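Local coordinates for protein aerobactin synthase IucA (Klebsiella pneumoniae subsp. pneumoniae, PDB 5JM8) that binds ATP with magnesium and, as an NIS synthetase, probably catalyses ATP-dependent ligation in the biosynthesis of the siderophore aerobactin, at residues W128-L136 with Q369-L378. Residues are numbered along the deposited sequence; the frame is centred on the assembly and turned at random.
Sequences WAALREKAL and QAAPDGGDSL
Trp128 and Leu378 form the apolar centre of this contact, which joins the loop between helices 101-124 and 138-142 to the loop between helices 364-368 and 378-390. The second loop carries a type I beta turn from Ala371 to Gly374, with an Asx turn made by Asp373. Pro372 CD sits over one face of the Trp128 six-membered ring, 3.9 Å from its centroid, in a CH-pi contact. The indole reaches the loop because its CG is anti to the backbone N (chi1 -166°). Ala371 also packs against Trp128 CH2. Leu378 CD1 meets Trp128 CZ2 and, at 3.7 Å, Leu136 CD1, while Leu378 CD2 packs on Leu131 CB at 3.8 Å. Gln369 NE2 lies at the edge of the indole. Ala144 O accepts from both Gln369 NE2 and Trp128 NE1, so a third segment ties the two together. Gln369 OE1 accepts from Leu146 N and Val147 N. The side chain of Gln369 is about 8 Å from the bound ATP.

Arg132 forms the polar edge. Its chain is extended from CG to NE, which carries the guanidinium to the loop with Trp128 CZ3 above one face, offset toward the rim. Arg132 NE donates to Asp376 O at 2.6 Å, nearly straight at 168° and on a lone pair. Asp376 OD2 forms a salt bridge with Lys384 NZ. Asp373 meets the guanidinium end-on and nearly coplanar, in a two-pronged salt bridge. Arg132 NH1 reaches Asp373 OD2 at 3.1 Å, and Arg132 NH2 reaches Asp373 OD1 at 2.6 Å. Both oxygens use their syn lone pairs. Asp373 OD1 also accepts from Gly375 N at 2.8 Å, on the anti side and tilted 32° out of the carboxylate plane.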
ATOM      1  N   TRP A 128     -23.182   1.916   3.128  1.00 16.17           N
ATOM      2  CA  TRP A 128     -23.133   2.219   4.555  1.00 13.50           C
ATOM      3  C   TRP A 128     -23.074   0.959   5.414  1.00 12.71           C
ATOM      4  O   TRP A 128     -22.228   0.851   6.298  1.00 12.39           O
ATOM      5  CB  TRP A 128     -24.331   3.073   4.976  1.00 13.12           C
ATOM      6  CG  TRP A 128     -24.138   3.678   6.334  1.00 18.68           C
ATOM      7  CD1 TRP A 128     -23.666   4.929   6.617  1.00 13.78           C
ATOM      8  CD2 TRP A 128     -24.384   3.047   7.598  1.00 19.22           C
ATOM      9  NE1 TRP A 128     -23.612   5.116   7.977  1.00 16.25           N
ATOM     10  CE2 TRP A 128     -24.047   3.976   8.602  1.00 19.09           C
ATOM     11  CE3 TRP A 128     -24.859   1.788   7.977  1.00 20.21           C
ATOM     12  CZ2 TRP A 128     -24.171   3.687   9.959  1.00 12.86           C
ATOM     13  CZ3 TRP A 128     -24.984   1.503   9.325  1.00 17.16           C
ATOM     14  CH2 TRP A 128     -24.640   2.448  10.298  1.00 16.37           C
ATOM     15  N   ALA A 129     -23.967   0.011   5.155  1.00 13.04           N
ATOM     16  CA  ALA A 129     -24.017  -1.221   5.939  1.00 15.96           C
ATOM     17  C   ALA A 129     -22.703  -1.999   5.862  1.00 16.88           C
ATOM     18  O   ALA A 129     -22.356  -2.737   6.784  1.00 23.47           O
ATOM     19  CB  ALA A 129     -25.167  -2.095   5.472  1.00 13.56           C
ATOM     20  N   ALA A 130     -21.974  -1.824   4.764  1.00 13.21           N
ATOM     21  CA  ALA A 130     -20.711  -2.527   4.561  1.00 13.21           C
ATOM     22  C   ALA A 130     -19.587  -1.956   5.428  1.00 15.00           C
ATOM     23  O   ALA A 130     -18.540  -2.585   5.581  1.00 15.89           O
ATOM     24  CB  ALA A 130     -20.315  -2.475   3.097  1.00 14.79           C
ATOM     25  N   LEU A 131     -19.802  -0.766   5.983  1.00 11.84           N
ATOM     26  CA  LEU A 131     -18.822  -0.133   6.865  1.00 13.02           C
ATOM     27  C   LEU A 131     -18.646  -0.907   8.170  1.00 11.42           C
ATOM     28  O   LEU A 131     -17.637  -0.759   8.859  1.00 11.17           O
ATOM     29  CB  LEU A 131     -19.232   1.308   7.183  1.00 11.58           C
ATOM     30  CG  LEU A 131     -19.254   2.321   6.035  1.00 12.58           C
ATOM     31  CD1 LEU A 131     -19.712   3.683   6.542  1.00 11.80           C
ATOM     32  CD2 LEU A 131     -17.890   2.434   5.372  1.00 11.47           C
ATOM     33  N   ARG A 132     -19.640  -1.722   8.510  1.00 11.68           N
ATOM     34  CA  ARG A 132     -19.578  -2.568   9.698  1.00 11.67           C
ATOM     35  C   ARG A 132     -18.499  -3.644   9.605  1.00 11.50           C
ATOM     36  O   ARG A 132     -18.110  -4.232  10.613  1.00 11.44           O
ATOM     37  CB  ARG A 132     -20.924  -3.254   9.929  1.00 17.33           C
ATOM     38  CG  ARG A 132     -22.080  -2.328  10.248  1.00 15.06           C
ATOM     39  CD  ARG A 132     -23.322  -3.138  10.578  1.00 14.07           C
ATOM     40  NE  ARG A 132     -24.447  -2.283  10.948  1.00 16.92           N
ATOM     41  CZ  ARG A 132     -25.520  -2.070  10.193  1.00 18.41           C
ATOM     42  NH1 ARG A 132     -25.655  -2.658   9.009  1.00 21.27           N
ATOM     43  NH2 ARG A 132     -26.476  -1.270  10.636  1.00 20.15           N
ATOM     44  N   GLU A 133     -18.024  -3.899   8.392  1.00 11.48           N
ATOM     45  CA  GLU A 133     -17.232  -5.091   8.112  1.00 12.77           C
ATOM     46  C   GLU A 133     -15.802  -5.000   8.622  1.00 11.95           C
ATOM     47  O   GLU A 133     -15.140  -6.019   8.823  1.00 14.35           O
ATOM     48  CB  GLU A 133     -17.227  -5.362   6.607  1.00 11.61           C
ATOM     49  CG  GLU A 133     -18.606  -5.695   6.059  1.00 14.04           C
ATOM     50  CD  GLU A 133     -18.686  -5.644   4.545  1.00 17.52           C
ATOM     51  OE1 GLU A 133     -17.750  -5.118   3.904  1.00 21.32           O
ATOM     52  OE2 GLU A 133     -19.697  -6.129   3.994  1.00 18.65           O
ATOM     53  N   LYS A 134     -15.326  -3.780   8.840  1.00 13.27           N
ATOM     54  CA  LYS A 134     -13.945  -3.580   9.240  1.00 11.50           C
ATOM     55  C   LYS A 134     -13.739  -2.221   9.896  1.00 11.95           C
ATOM     56  O   LYS A 134     -14.647  -1.392   9.930  1.00 14.89           O
ATOM     57  CB  LYS A 134     -13.029  -3.726   8.025  1.00 14.89           C
ATOM     58  CG  LYS A 134     -13.368  -2.777   6.898  1.00 22.93           C
ATOM     59  CD  LYS A 134     -12.413  -2.928   5.733  1.00 29.48           C
ATOM     60  CE  LYS A 134     -12.589  -1.789   4.741  1.00 31.13           C
ATOM     61  NZ  LYS A 134     -11.520  -1.770   3.713  1.00 30.25           N
ATOM     62  N   ALA A 135     -12.535  -2.005  10.411  1.00 11.09           N
ATOM     63  CA  ALA A 135     -12.195  -0.756  11.076  1.00 14.65           C
ATOM     64  C   ALA A 135     -12.159   0.397  10.078  1.00 16.64           C
ATOM     65  O   ALA A 135     -11.561   0.292   9.005  1.00 17.63           O
ATOM     66  CB  ALA A 135     -10.858  -0.888  11.788  1.00 16.76           C
ATOM     67  N   LEU A 136     -12.793   1.503  10.451  1.00 15.02           N
ATOM     68  CA  LEU A 136     -12.864   2.676   9.592  1.00 13.12           C
ATOM     69  C   LEU A 136     -11.627   3.552   9.687  1.00 10.48           C
ATOM     70  O   LEU A 136     -11.004   3.647  10.746  1.00 10.54           O
ATOM     71  CB  LEU A 136     -14.094   3.511   9.947  1.00 12.84           C
ATOM     72  CG  LEU A 136     -15.455   2.837   9.777  1.00 14.20           C
ATOM     73  CD1 LEU A 136     -16.546   3.799  10.179  1.00 13.95           C
ATOM     74  CD2 LEU A 136     -15.645   2.372   8.349  1.00 15.64           C
ATOM     75  N   GLN A 369     -23.848   6.832  16.488  1.00 14.94           N
ATOM     76  CA  GLN A 369     -25.031   7.020  15.644  1.00 15.45           C
ATOM     77  C   GLN A 369     -25.829   5.738  15.459  1.00 19.53           C
ATOM     78  O   GLN A 369     -25.281   4.692  15.102  1.00 24.60           O
ATOM     79  CB  GLN A 369     -24.624   7.569  14.267  1.00 14.15           C
ATOM     80  CG  GLN A 369     -25.713   7.454  13.178  1.00 13.81           C
ATOM     81  CD  GLN A 369     -25.226   7.870  11.798  1.00 13.63           C
ATOM     82  OE1 GLN A 369     -25.873   8.656  11.108  1.00 13.92           O
ATOM     83  NE2 GLN A 369     -24.087   7.334  11.386  1.00 14.15           N
ATOM     84  N   ALA A 370     -27.132   5.831  15.701  1.00 16.60           N
ATOM     85  CA  ALA A 370     -28.025   4.707  15.481  1.00 17.53           C
ATOM     86  C   ALA A 370     -28.040   4.359  13.999  1.00 20.06           C
ATOM     87  O   ALA A 370     -28.088   5.242  13.144  1.00 25.25           O
ATOM     88  CB  ALA A 370     -29.422   5.031  15.974  1.00 15.13           C
ATOM     89  N   ALA A 371     -27.982   3.067  13.701  1.00 19.96           N
ATOM     90  CA  ALA A 371     -27.967   2.608  12.321  1.00 18.90           C
ATOM     91  C   ALA A 371     -29.269   2.975  11.611  1.00 18.74           C
ATOM     92  O   ALA A 371     -30.352   2.700  12.130  1.00 23.04           O
ATOM     93  CB  ALA A 371     -27.747   1.115  12.273  1.00 18.67           C
ATOM     94  N   PRO A 372     -29.171   3.607  10.427  1.00 20.01           N
ATOM     95  CA  PRO A 372     -30.392   3.902   9.670  1.00 19.22           C
ATOM     96  C   PRO A 372     -31.220   2.659   9.349  1.00 23.54           C
ATOM     97  O   PRO A 372     -32.445   2.749   9.271  1.00 30.71           O
ATOM     98  CB  PRO A 372     -29.859   4.544   8.386  1.00 16.84           C
ATOM     99  CG  PRO A 372     -28.565   5.146   8.781  1.00 14.43           C
ATOM    100  CD  PRO A 372     -27.982   4.215   9.799  1.00 14.16           C
ATOM    101  N   ASP A 373     -30.558   1.519   9.169  1.00 20.61           N
ATOM    102  CA  ASP A 373     -31.248   0.275   8.836  1.00 22.50           C
ATOM    103  C   ASP A 373     -31.618  -0.535  10.079  1.00 24.26           C
ATOM    104  O   ASP A 373     -32.140  -1.646   9.972  1.00 24.78           O
ATOM    105  CB  ASP A 373     -30.387  -0.577   7.897  1.00 23.59           C
ATOM    106  CG  ASP A 373     -29.040  -0.946   8.499  1.00 23.89           C
ATOM    107  OD1 ASP A 373     -28.871  -0.849   9.733  1.00 23.59           O
ATOM    108  OD2 ASP A 373     -28.145  -1.344   7.729  1.00 23.51           O
ATOM    109  N   GLY A 374     -31.321   0.011  11.254  1.00 26.02           N
ATOM    110  CA  GLY A 374     -31.689  -0.626  12.505  1.00 25.23           C
ATOM    111  C   GLY A 374     -30.717  -1.696  12.961  1.00 23.37           C
ATOM    112  O   GLY A 374     -30.960  -2.378  13.957  1.00 21.99           O
ATOM    113  N   GLY A 375     -29.613  -1.845  12.235  1.00 22.38           N
ATOM    114  CA  GLY A 375     -28.606  -2.831  12.577  1.00 21.13           C
ATOM    115  C   GLY A 375     -27.621  -2.305  13.608  1.00 20.95           C
ATOM    116  O   GLY A 375     -27.906  -1.333  14.307  1.00 23.05           O
ATOM    117  N   ASP A 376     -26.465  -2.958  13.706  1.00 18.05           N
ATOM    118  CA  ASP A 376     -25.409  -2.530  14.617  1.00 15.89           C
ATOM    119  C   ASP A 376     -24.894  -1.140  14.285  1.00 14.21           C
ATOM    120  O   ASP A 376     -24.549  -0.857  13.140  1.00 14.84           O
ATOM    121  CB  ASP A 376     -24.229  -3.505  14.578  1.00 17.46           C
ATOM    122  CG  ASP A 376     -24.584  -4.887  15.088  1.00 20.46           C
ATOM    123  OD1 ASP A 376     -25.634  -5.042  15.747  1.00 20.36           O
ATOM    124  OD2 ASP A 376     -23.791  -5.822  14.839  1.00 23.11           O
ATOM    125  N   SER A 377     -24.828  -0.276  15.292  1.00 14.00           N
ATOM    126  CA  SER A 377     -24.112   0.981  15.148  1.00 13.75           C
ATOM    127  C   SER A 377     -22.640   0.648  14.915  1.00 17.03           C
ATOM    128  O   SER A 377     -22.189  -0.448  15.249  1.00 17.48           O
ATOM    129  CB  SER A 377     -24.289   1.864  16.383  1.00 13.94           C
ATOM    130  OG  SER A 377     -23.694   1.274  17.524  1.00 13.88           O
ATOM    131  N   LEU A 378     -21.894   1.586  14.338  1.00 15.91           N
ATOM    132  CA  LEU A 378     -20.500   1.335  13.990  1.00 15.41           C
ATOM    133  C   LEU A 378     -19.631   1.146  15.230  1.00 17.61           C
ATOM    134  O   LEU A 378     -18.549   0.562  15.154  1.00 23.13           O
ATOM    135  CB  LEU A 378     -19.960   2.478  13.135  1.00 13.60           C
ATOM    136  CG  LEU A 378     -20.589   2.585  11.745  1.00 16.85           C
ATOM    137  CD1 LEU A 378     -20.181   3.885  11.068  1.00 13.80           C
ATOM    138  CD2 LEU A 378     -20.209   1.386  10.878  1.00 11.71           C
TER